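Putative chorismate mutase (Yersinia pestis biovar Microtus str. 91001, PDB 2GBB) catalyses the Claisen rearrangement of chorismate to prephenate as a secreted, all-helical enzyme, and may play some role in pathogenicity. Local coordinates at residues Gln2-Arg13 and Leu103-Glu114; Glu37-Met45 and Ile58-Ile66. All coordinates share one frame; numbering follows the deposited sequence. Where two conformers were deposited one is given.

Contact 1: residues Gln2-Arg13 and Leu103-Glu114; sequences QCGQTAPLINER and LSTKILEQIAEE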
loop_
_atom_site.group_PDB
_atom_site.type_symbol
_atom_site.label_atom_id
_atom_site.label_comp_id
_atom_site.label_asym_id
_atom_site.label_seq_id
_atom_site.Cartn_x
_atom_site.Cartn_y
_atom_site.Cartn_z
ATOM N N GLN A 2 -7.925 -35.404 1.426
ATOM C CA GLN A 2 -7.308 -35.578 0.110
ATOM C C GLN A 2 -7.674 -34.456 -0.893
ATOM O O GLN A 2 -6.795 -33.863 -1.513
ATOM C CB GLN A 2 -7.586 -37.005 -0.452
ATOM C CG GLN A 2 -9.063 -37.360 -0.882
ATOM C CD GLN A 2 -10.139 -37.285 0.241
ATOM O OE1 GLN A 2 -9.825 -37.297 1.434
ATOM N NE2 GLN A 2 -11.409 -37.221 -0.158
ATOM N N CYS A 3 -8.957 -34.152 -1.029
ATOM C CA CYS A 3 -9.430 -33.171 -2.011
ATOM C C CYS A 3 -10.025 -31.957 -1.314
ATOM O O CYS A 3 -10.716 -32.094 -0.307
ATOM C CB CYS A 3 -10.480 -33.790 -2.934
ATOM S SG CYS A 3 -10.106 -35.437 -3.560
ATOM N N GLY A 4 -9.763 -30.775 -1.867
ATOM C CA GLY A 4 -10.106 -29.489 -1.223
ATOM C C GLY A 4 -9.135 -29.033 -0.147
ATOM O O GLY A 4 -9.501 -28.271 0.757
ATOM N N GLN A 5 -7.886 -29.480 -0.228
ATOM C CA GLN A 5 -6.903 -29.104 0.785
ATOM C C GLN A 5 -5.821 -28.068 0.360
ATOM O O GLN A 5 -4.841 -27.881 1.065
ATOM C CB GLN A 5 -6.264 -30.361 1.401
ATOM C CG GLN A 5 -7.230 -31.301 2.184
ATOM C CD GLN A 5 -8.293 -30.570 3.035
ATOM O OE1 GLN A 5 -7.997 -29.643 3.826
ATOM N NE2 GLN A 5 -9.542 -30.997 2.874
ATOM N N THR A 6 -6.021 -27.375 -0.767
ATOM C CA THR A 6 -5.021 -26.417 -1.261
ATOM C C THR A 6 -5.136 -25.049 -0.594
ATOM O O THR A 6 -4.137 -24.473 -0.167
ATOM C CB THR A 6 -5.071 -26.259 -2.812
ATOM O OG1 THR A 6 -4.903 -27.543 -3.418
ATOM C CG2 THR A 6 -3.917 -25.353 -3.302
ATOM N N ALA A 7 -6.360 -24.536 -0.507
ATOM C CA ALA A 7 -6.602 -23.212 0.067
ATOM C C ALA A 7 -5.956 -22.947 1.420
ATOM O O ALA A 7 -5.456 -21.840 1.621
ATOM C CB ALA A 7 -8.080 -22.916 0.128
ATOM N N PRO A 8 -5.995 -23.922 2.371
ATOM C CA PRO A 8 -5.334 -23.734 3.672
ATOM C C PRO A 8 -3.848 -23.410 3.535
ATOM O O PRO A 8 -3.295 -22.584 4.288
ATOM C CB PRO A 8 -5.535 -25.089 4.364
ATOM C CG PRO A 8 -6.842 -25.642 3.781
ATOM C CD PRO A 8 -6.733 -25.207 2.313
ATOM N N LEU A 9 -3.214 -24.025 2.552
ATOM C CA LEU A 9 -1.795 -23.781 2.254
ATOM C C LEU A 9 -1.564 -22.403 1.669
ATOM O O LEU A 9 -0.619 -21.719 2.055
ATOM C CB LEU A 9 -1.235 -24.886 1.338
ATOM C CG LEU A 9 -1.448 -26.320 1.891
ATOM C CD1 LEU A 9 -1.419 -27.410 0.821
ATOM C CD2 LEU A 9 -0.412 -26.634 2.974
ATOM N N ILE A 10 -2.429 -21.990 0.754
ATOM C CA ILE A 10 -2.328 -20.675 0.148
ATOM C C ILE A 10 -2.538 -19.588 1.211
ATOM O O ILE A 10 -1.770 -18.612 1.318
ATOM C CB ILE A 10 -3.384 -20.558 -0.952
ATOM C CG1 ILE A 10 -3.017 -21.485 -2.141
ATOM C CG2 ILE A 10 -3.592 -19.122 -1.341
ATOM C CD1 ILE A 10 -4.095 -21.536 -3.257
ATOM N N ASN A 11 -3.551 -19.804 2.054
ATOM C CA ASN A 11 -3.736 -18.951 3.218
ATOM C C ASN A 11 -2.523 -18.801 4.139
ATOM O O ASN A 11 -2.184 -17.682 4.526
ATOM C CB ASN A 11 -4.985 -19.387 4.011
ATOM C CG ASN A 11 -5.260 -18.477 5.176
ATOM O OD1 ASN A 11 -5.729 -17.368 4.990
ATOM N ND2 ASN A 11 -4.914 -18.924 6.384
ATOM N N GLU A 12 -1.899 -19.909 4.522
ATOM C CA GLU A 12 -0.681 -19.887 5.355
ATOM C C GLU A 12 0.492 -19.196 4.664
ATOM O O GLU A 12 1.248 -18.486 5.321
ATOM C CB GLU A 12 -0.258 -21.317 5.739
ATOM C CG GLU A 12 -1.284 -22.158 6.558
ATOM C CD GLU A 12 -1.130 -23.677 6.329
ATOM O OE1 GLU A 12 -2.140 -24.440 6.407
ATOM O OE2 GLU A 12 0.008 -24.113 6.059
ATOM N N ARG A 13 0.662 -19.406 3.354
ATOM C CA ARG A 13 1.692 -18.649 2.603
ATOM C C ARG A 13 1.494 -17.115 2.820
ATOM O O ARG A 13 2.413 -16.385 3.171
ATOM C CB ARG A 13 1.656 -19.006 1.112
ATOM C CG ARG A 13 2.948 -18.536 0.342
ATOM C CD ARG A 13 3.045 -19.059 -1.104
ATOM N NE ARG A 13 4.308 -18.633 -1.713
ATOM C CZ ARG A 13 4.546 -17.416 -2.210
ATOM N NH1 ARG A 13 3.585 -16.494 -2.226
ATOM N NH2 ARG A 13 5.761 -17.121 -2.695
ATOM N N LEU A 103 6.104 -23.392 1.795
ATOM C CA LEU A 103 4.655 -23.436 1.592
ATOM C C LEU A 103 4.300 -23.454 0.115
ATOM O O LEU A 103 3.366 -24.150 -0.336
ATOM C CB LEU A 103 3.987 -22.247 2.284
ATOM C CG LEU A 103 3.185 -22.327 3.579
ATOM C CD1 LEU A 103 2.468 -23.671 3.755
ATOM C CD2 LEU A 103 3.962 -21.971 4.816
ATOM N N SER A 104 5.069 -22.689 -0.651
ATOM C CA SER A 104 4.954 -22.697 -2.084
ATOM C C SER A 104 5.111 -24.137 -2.683
ATOM O O SER A 104 4.280 -24.576 -3.525
ATOM C CB SER A 104 5.928 -21.666 -2.661
ATOM O OG SER A 104 5.738 -21.612 -4.022
ATOM N N THR A 105 6.103 -24.885 -2.194
ATOM C CA THR A 105 6.261 -26.301 -2.570
ATOM C C THR A 105 5.020 -27.139 -2.226
ATOM O O THR A 105 4.559 -27.915 -3.050
ATOM C CB THR A 105 7.472 -26.971 -1.846
ATOM O OG1 THR A 105 8.613 -26.136 -1.980
ATOM C CG2 THR A 105 7.814 -28.361 -2.421
ATOM N N LYS A 106 4.520 -26.976 -1.002
ATOM C CA LYS A 106 3.390 -27.745 -0.484
ATOM C C LYS A 106 2.123 -27.483 -1.283
ATOM O O LYS A 106 1.329 -28.395 -1.543
ATOM C CB LYS A 106 3.186 -27.444 0.985
ATOM C CG LYS A 106 4.324 -27.990 1.855
ATOM C CD LYS A 106 3.892 -28.084 3.313
ATOM C CE LYS A 106 5.093 -28.266 4.262
ATOM N NZ LYS A 106 4.556 -28.436 5.673
ATOM N N ILE A 107 1.967 -26.247 -1.725
ATOM C CA ILE A 107 0.818 -25.875 -2.530
ATOM C C ILE A 107 0.859 -26.622 -3.871
ATOM O O ILE A 107 -0.117 -27.189 -4.304
ATOM C CB ILE A 107 0.772 -24.298 -2.718
ATOM C CG1 ILE A 107 0.359 -23.619 -1.399
ATOM C CG2 ILE A 107 -0.137 -23.911 -3.886
ATOM C CD1 ILE A 107 0.803 -22.156 -1.263
ATOM N N LEU A 108 2.008 -26.626 -4.519
ATOM C CA LEU A 108 2.162 -27.306 -5.796
ATOM C C LEU A 108 2.035 -28.843 -5.691
ATOM O O LEU A 108 1.476 -29.477 -6.580
ATOM C CB LEU A 108 3.520 -26.954 -6.415
ATOM C CG LEU A 108 3.788 -25.500 -6.814
ATOM C CD1 LEU A 108 5.118 -25.474 -7.599
ATOM C CD2 LEU A 108 2.692 -24.973 -7.644
ATOM N N GLU A 109 2.592 -29.408 -4.631
ATOM C CA GLU A 109 2.441 -30.831 -4.331
ATOM C C GLU A 109 0.969 -31.175 -4.121
ATOM O O GLU A 109 0.484 -32.171 -4.660
ATOM C CB GLU A 109 3.234 -31.242 -3.081
ATOM C CG GLU A 109 4.714 -31.138 -3.286
ATOM C CD GLU A 109 5.519 -31.449 -2.029
ATOM O OE1 GLU A 109 5.150 -31.059 -0.906
ATOM O OE2 GLU A 109 6.559 -32.087 -2.168
ATOM N N GLN A 110 0.254 -30.340 -3.370
ATOM C CA GLN A 110 -1.147 -30.594 -3.114
ATOM C C GLN A 110 -2.022 -30.494 -4.366
ATOM O O GLN A 110 -2.956 -31.309 -4.571
ATOM C CB GLN A 110 -1.649 -29.632 -2.038
ATOM C CG GLN A 110 -3.023 -29.983 -1.454
ATOM C CD GLN A 110 -3.118 -31.424 -0.959
ATOM O OE1 GLN A 110 -2.244 -31.907 -0.254
ATOM N NE2 GLN A 110 -4.189 -32.104 -1.330
ATOM N N ILE A 111 -1.780 -29.469 -5.173
ATOM C CA ILE A 111 -2.478 -29.337 -6.456
ATOM C C ILE A 111 -2.235 -30.538 -7.396
ATOM O O ILE A 111 -3.181 -31.046 -8.021
ATOM C CB ILE A 111 -2.107 -28.014 -7.191
ATOM C CG1 ILE A 111 -2.805 -26.816 -6.520
ATOM C CG2 ILE A 111 -2.547 -28.080 -8.647
ATOM C CD1 ILE A 111 -2.278 -25.404 -6.994
ATOM N N ALA A 112 -0.983 -30.978 -7.498
ATOM C CA ALA A 112 -0.634 -32.116 -8.351
ATOM C C ALA A 112 -1.386 -33.357 -7.869
ATOM O O ALA A 112 -2.093 -33.987 -8.636
ATOM C CB ALA A 112 0.888 -32.375 -8.334
ATOM N N GLU A 113 -1.232 -33.696 -6.589
ATOM C CA GLU A 113 -2.005 -34.780 -5.979
ATOM C C GLU A 113 -3.515 -34.684 -6.342
ATOM O O GLU A 113 -4.106 -35.633 -6.910
ATOM C CB GLU A 113 -1.777 -34.790 -4.458
ATOM C CG GLU A 113 -2.220 -36.086 -3.727
ATOM C CD GLU A 113 -3.531 -35.912 -2.902
ATOM O OE1 GLU A 113 -4.512 -35.342 -3.431
ATOM O OE2 GLU A 113 -3.580 -36.363 -1.717
ATOM N N GLU A 114 -4.134 -33.542 -6.056
ATOM C CA GLU A 114 -5.563 -33.392 -6.287
ATOM C C GLU A 114 -5.973 -33.586 -7.733
ATOM O O GLU A 114 -7.005 -34.186 -8.026
ATOM C CB GLU A 114 -6.060 -32.041 -5.765
ATOM C CG GLU A 114 -5.933 -31.956 -4.227
ATOM C CD GLU A 114 -6.861 -30.937 -3.592
ATOM O OE1 GLU A 114 -7.857 -30.535 -4.238
ATOM O OE2 GLU A 114 -6.597 -30.536 -2.442
#
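The carboxylate of E114 grips the backbone of the N-terminal loop with both oxygens. G4 N donates to E114 OE1 over 3.1 Å and meets it from above the carboxylate plane, 44° out. Q5 N donates to E114 OE2 over 2.8 Å and comes in on the syn side, close to the plane. The anti lone pair of OE2 takes a second donor, Q110 NE2, from one turn earlier. Three bonds therefore fix the rotation of the carboxylate. The bend of Q110 at chi2 (52°) brings its amide round to E114.

Apolar packing follows along the helix. T6 CG2 lies 3.7 Å from I111 CG1, the two side chains crossing at about a right angle. L9 is a knob in the hole formed by L103, K106, I107 and Q110. L9 CB presses on I107 CG1 at 3.4 Å, tighter than usual. L9 CD1 sits 3.6 Å from Q110 CB.

At the far end R13, extended from CG to NE, runs past I107 CD1. S104 CB lies 3.6 Å from R13 NE, at the edge of the guanidinium. NE is buried without a partner, while NH1 hydrogen-bonds a citrate that probably came from the crystallisation liquor.

Helices 7-13 and 103-114 run antiparallel at 166°, their axes 9.1 Å apart. This is antiparallel helix packing in an alpha-helical bundle, with the probable substrate-binding R13 at one end and C3, disulfide-bonded to C118, at the other.

Contact 2: residues Glu37-Met45 and Ile58-Ile66; sequences EEKVINSAM and IKPLMVAQI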
loop_
_atom_site.group_PDB
_atom_site.type_symbol
_atom_site.label_atom_id
_atom_site.label_comp_id
_atom_site.label_asym_id
_atom_site.label_seq_id
_atom_site.Cartn_x
_atom_site.Cartn_y
_atom_site.Cartn_z
ATOM N N GLU A 37 10.527 -11.416 -7.828
ATOM C CA GLU A 37 9.321 -12.053 -8.426
ATOM C C GLU A 37 9.711 -13.068 -9.492
ATOM O O GLU A 37 9.202 -14.173 -9.493
ATOM C CB GLU A 37 8.370 -10.993 -8.989
ATOM C CG GLU A 37 7.881 -10.013 -7.914
ATOM C CD GLU A 37 6.995 -8.917 -8.498
ATOM O OE1 GLU A 37 6.772 -8.903 -9.754
ATOM O OE2 GLU A 37 6.498 -8.069 -7.706
ATOM N N GLU A 38 10.647 -12.732 -10.378
ATOM C CA GLU A 38 11.081 -13.733 -11.389
ATOM C C GLU A 38 11.698 -14.975 -10.742
ATOM O O GLU A 38 11.545 -16.121 -11.225
ATOM C CB GLU A 38 12.081 -13.117 -12.403
ATOM C CG GLU A 38 11.495 -11.974 -13.183
ATOM C CD GLU A 38 10.334 -12.456 -14.069
ATOM O OE1 GLU A 38 10.564 -13.275 -14.976
ATOM O OE2 GLU A 38 9.201 -12.008 -13.870
ATOM N N LYS A 39 12.422 -14.749 -9.650
ATOM C CA LYS A 39 13.058 -15.837 -8.909
ATOM C C LYS A 39 11.977 -16.800 -8.341
ATOM O O LYS A 39 12.073 -18.009 -8.470
ATOM C CB LYS A 39 13.957 -15.217 -7.810
ATOM C CG LYS A 39 14.805 -16.188 -7.050
ATOM C CD LYS A 39 15.409 -15.545 -5.771
ATOM C CE LYS A 39 15.827 -16.730 -4.841
ATOM N NZ LYS A 39 17.017 -16.368 -4.017
ATOM N N VAL A 40 10.927 -16.235 -7.770
ATOM C CA VAL A 40 9.854 -17.003 -7.159
ATOM C C VAL A 40 9.120 -17.781 -8.249
ATOM O O VAL A 40 8.836 -18.968 -8.095
ATOM C CB VAL A 40 8.898 -16.025 -6.405
ATOM C CG1 VAL A 40 7.488 -16.630 -6.190
ATOM C CG2 VAL A 40 9.530 -15.568 -5.076
ATOM N N ILE A 41 8.867 -17.108 -9.384
ATOM C CA ILE A 41 8.243 -17.711 -10.563
ATOM C C ILE A 41 9.119 -18.815 -11.150
ATOM O O ILE A 41 8.631 -19.929 -11.398
ATOM C CB ILE A 41 7.878 -16.633 -11.642
ATOM C CG1 ILE A 41 6.836 -15.645 -11.080
ATOM C CG2 ILE A 41 7.402 -17.309 -12.973
ATOM C CD1 ILE A 41 6.557 -14.423 -12.031
ATOM N N ASN A 42 10.396 -18.528 -11.382
ATOM C CA ASN A 42 11.303 -19.547 -11.946
ATOM C C ASN A 42 11.426 -20.820 -11.063
ATOM O O ASN A 42 11.379 -21.940 -11.592
ATOM C CB ASN A 42 12.720 -18.969 -12.238
ATOM C CG ASN A 42 13.755 -20.059 -12.628
ATOM O OD1 ASN A 42 13.812 -20.492 -13.777
ATOM N ND2 ASN A 42 14.589 -20.472 -11.667
ATOM N N SER A 43 11.564 -20.663 -9.751
ATOM C CA SER A 43 11.578 -21.825 -8.815
ATOM C C SER A 43 10.268 -22.618 -8.806
ATOM O O SER A 43 10.271 -23.861 -8.808
ATOM C CB SER A 43 11.798 -21.350 -7.399
ATOM O OG SER A 43 13.098 -20.838 -7.366
ATOM N N ALA A 44 9.150 -21.903 -8.754
ATOM C CA ALA A 44 7.856 -22.568 -8.811
ATOM C C ALA A 44 7.750 -23.374 -10.096
ATOM O O ALA A 44 7.374 -24.539 -10.055
ATOM C CB ALA A 44 6.692 -21.584 -8.662
HETATM N N MSE A 45 8.095 -22.780 -11.238
HETATM C CA MSE A 45 8.048 -23.505 -12.510
HETATM C C MSE A 45 8.964 -24.745 -12.556
HETATM O O MSE A 45 8.603 -25.761 -13.143
HETATM C CB MSE A 45 8.297 -22.582 -13.711
HETATM C CG MSE A 45 7.115 -21.638 -13.994
HETATM SE SE MSE A 45 7.507 -20.492 -15.525
HETATM C CE MSE A 45 8.211 -21.919 -16.789
ATOM N N ILE A 58 1.382 -23.098 -14.384
ATOM C CA ILE A 58 1.603 -22.660 -13.006
ATOM C C ILE A 58 1.844 -21.135 -12.820
ATOM O O ILE A 58 1.517 -20.542 -11.774
ATOM C CB ILE A 58 2.798 -23.489 -12.457
ATOM C CG1 ILE A 58 2.227 -24.698 -11.729
ATOM C CG2 ILE A 58 3.789 -22.666 -11.590
ATOM C CD1 ILE A 58 1.325 -24.290 -10.534
ATOM N N LYS A 59 2.392 -20.507 -13.849
ATOM C CA LYS A 59 2.775 -19.097 -13.744
ATOM C C LYS A 59 1.667 -18.107 -13.401
ATOM O O LYS A 59 1.916 -17.220 -12.583
ATOM C CB LYS A 59 3.564 -18.625 -14.975
ATOM C CG LYS A 59 3.964 -17.163 -14.871
ATOM C CD LYS A 59 4.961 -16.799 -15.950
ATOM C CE LYS A 59 5.397 -15.304 -15.770
ATOM N NZ LYS A 59 6.434 -15.113 -16.867
ATOM N N PRO A 60 0.455 -18.250 -14.010
ATOM C CA PRO A 60 -0.633 -17.382 -13.628
ATOM C C PRO A 60 -0.947 -17.438 -12.129
ATOM O O PRO A 60 -1.133 -16.407 -11.498
ATOM C CB PRO A 60 -1.787 -17.888 -14.526
ATOM C CG PRO A 60 -1.060 -18.292 -15.762
ATOM C CD PRO A 60 0.008 -19.130 -15.113
ATOM N N LEU A 61 -0.935 -18.634 -11.560
ATOM C CA LEU A 61 -1.132 -18.830 -10.122
ATOM C C LEU A 61 -0.024 -18.164 -9.317
ATOM O O LEU A 61 -0.297 -17.515 -8.335
ATOM C CB LEU A 61 -1.092 -20.306 -9.770
ATOM C CG LEU A 61 -1.907 -20.831 -8.591
ATOM C CD1 LEU A 61 -1.164 -21.995 -7.941
ATOM C CD2 LEU A 61 -2.475 -19.804 -7.597
HETATM N N MSE A 62 1.215 -18.331 -9.738
HETATM C CA MSE A 62 2.297 -17.619 -9.052
HETATM C C MSE A 62 2.095 -16.117 -9.159
HETATM O O MSE A 62 2.173 -15.444 -8.176
HETATM C CB MSE A 62 3.653 -18.054 -9.576
HETATM C CG MSE A 62 3.915 -19.515 -9.438
HETATM SE SE MSE A 62 3.477 -20.265 -7.659
HETATM C CE MSE A 62 4.618 -19.104 -6.539
ATOM N N VAL A 63 1.811 -15.602 -10.362
ATOM C CA VAL A 63 1.456 -14.174 -10.557
ATOM C C VAL A 63 0.322 -13.724 -9.602
ATOM O O VAL A 63 0.443 -12.703 -8.930
ATOM C CB VAL A 63 1.149 -13.835 -12.044
ATOM C CG1 VAL A 63 0.470 -12.444 -12.198
ATOM C CG2 VAL A 63 2.463 -13.857 -12.897
ATOM N N ALA A 64 -0.770 -14.497 -9.533
ATOM C CA ALA A 64 -1.918 -14.177 -8.644
ATOM C C ALA A 64 -1.516 -14.169 -7.165
ATOM O O ALA A 64 -1.935 -13.282 -6.361
ATOM C CB ALA A 64 -3.111 -15.157 -8.887
ATOM N N GLN A 65 -0.673 -15.133 -6.784
ATOM C CA GLN A 65 -0.267 -15.188 -5.392
ATOM C C GLN A 65 0.633 -13.987 -5.036
ATOM O O GLN A 65 0.538 -13.448 -3.930
ATOM C CB GLN A 65 0.482 -16.495 -5.087
ATOM C CG GLN A 65 -0.469 -17.671 -4.988
ATOM C CD GLN A 65 0.236 -18.899 -4.542
ATOM O OE1 GLN A 65 0.147 -19.282 -3.376
ATOM N NE2 GLN A 65 0.968 -19.531 -5.462
ATOM N N ILE A 66 1.529 -13.630 -5.939
ATOM C CA ILE A 66 2.442 -12.497 -5.741
ATOM C C ILE A 66 1.675 -11.183 -5.681
ATOM O O ILE A 66 1.965 -10.376 -4.822
ATOM C CB ILE A 66 3.530 -12.472 -6.839
ATOM C CG1 ILE A 66 4.631 -13.520 -6.533
ATOM C CG2 ILE A 66 4.086 -11.042 -7.121
ATOM C CD1 ILE A 66 5.326 -13.995 -7.787
HETATM O O HOH W 1 6.726 -12.507 -15.252
#
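This is an apolar helix-helix contact inside the chorismate mutase type II region. It joins helices 34-50 and 55-82, which follow each other in the chain. Their segments run roughly antiparallel at 143°, with axes 9.7 Å apart. No direct hydrogen bond crosses between them.

I41 is a knob in the hole made by K59, M62, V63 and I66. I41 CG2 lies against the extended aliphatic chain of K59, 3.9 Å from K59 CD. I41 CG1 meets I66 CD1, the side chains crossing at about a right angle. V40 and I66 approach tip to tip, V40 CG1 to I66 CD1 at 3.8 Å. M62 is a selenomethionine bent at chi2 (-47°) and chi3 (-57°). The bends fold it over A44, with M62 CG 3.5 Å and M62 SE 3.6 Å from A44 CB, and bring CE to V40 CG1. I58 CG2 continues the packing to A44 CB and M45 CG.

At the margin a water donates to E38 OE2 and accepts a weak bond from K59 NZ. E37 is charged yet packs within the contact, E37 CD lying 3.9 Å from I66 CG2. Its OE2 forms a salt bridge with K70, a probable substrate-binding residue. The helices are thus joined by van der Waals packing, and the carboxylate of E37 is paired outside it.

Contact 1 and contact 2 are neighbouring parts of one helical bundle, their centres about 15 Å apart. They meet where helices 55-82 and 93-117 pack together: L108 CD2 lies 3.3 Å from I58 CD1. Q65, on the same segment as M62 and I66 of contact 2, also reaches contact 1: Q65 OE1 is 3.6 Å from I107 CD1 and 3.7 Å from R13 CD. Both contacts lie beside a bound citrate, which may mark the substrate pocket. The side chains of R13 and I66 are about 3 and 4 Å from it. Those of R13 and V40 are also about 4 Å apart. A69 and R97, probable substrate-binding residues, lie about 5 and 8 Å from R13, side chain to side chain.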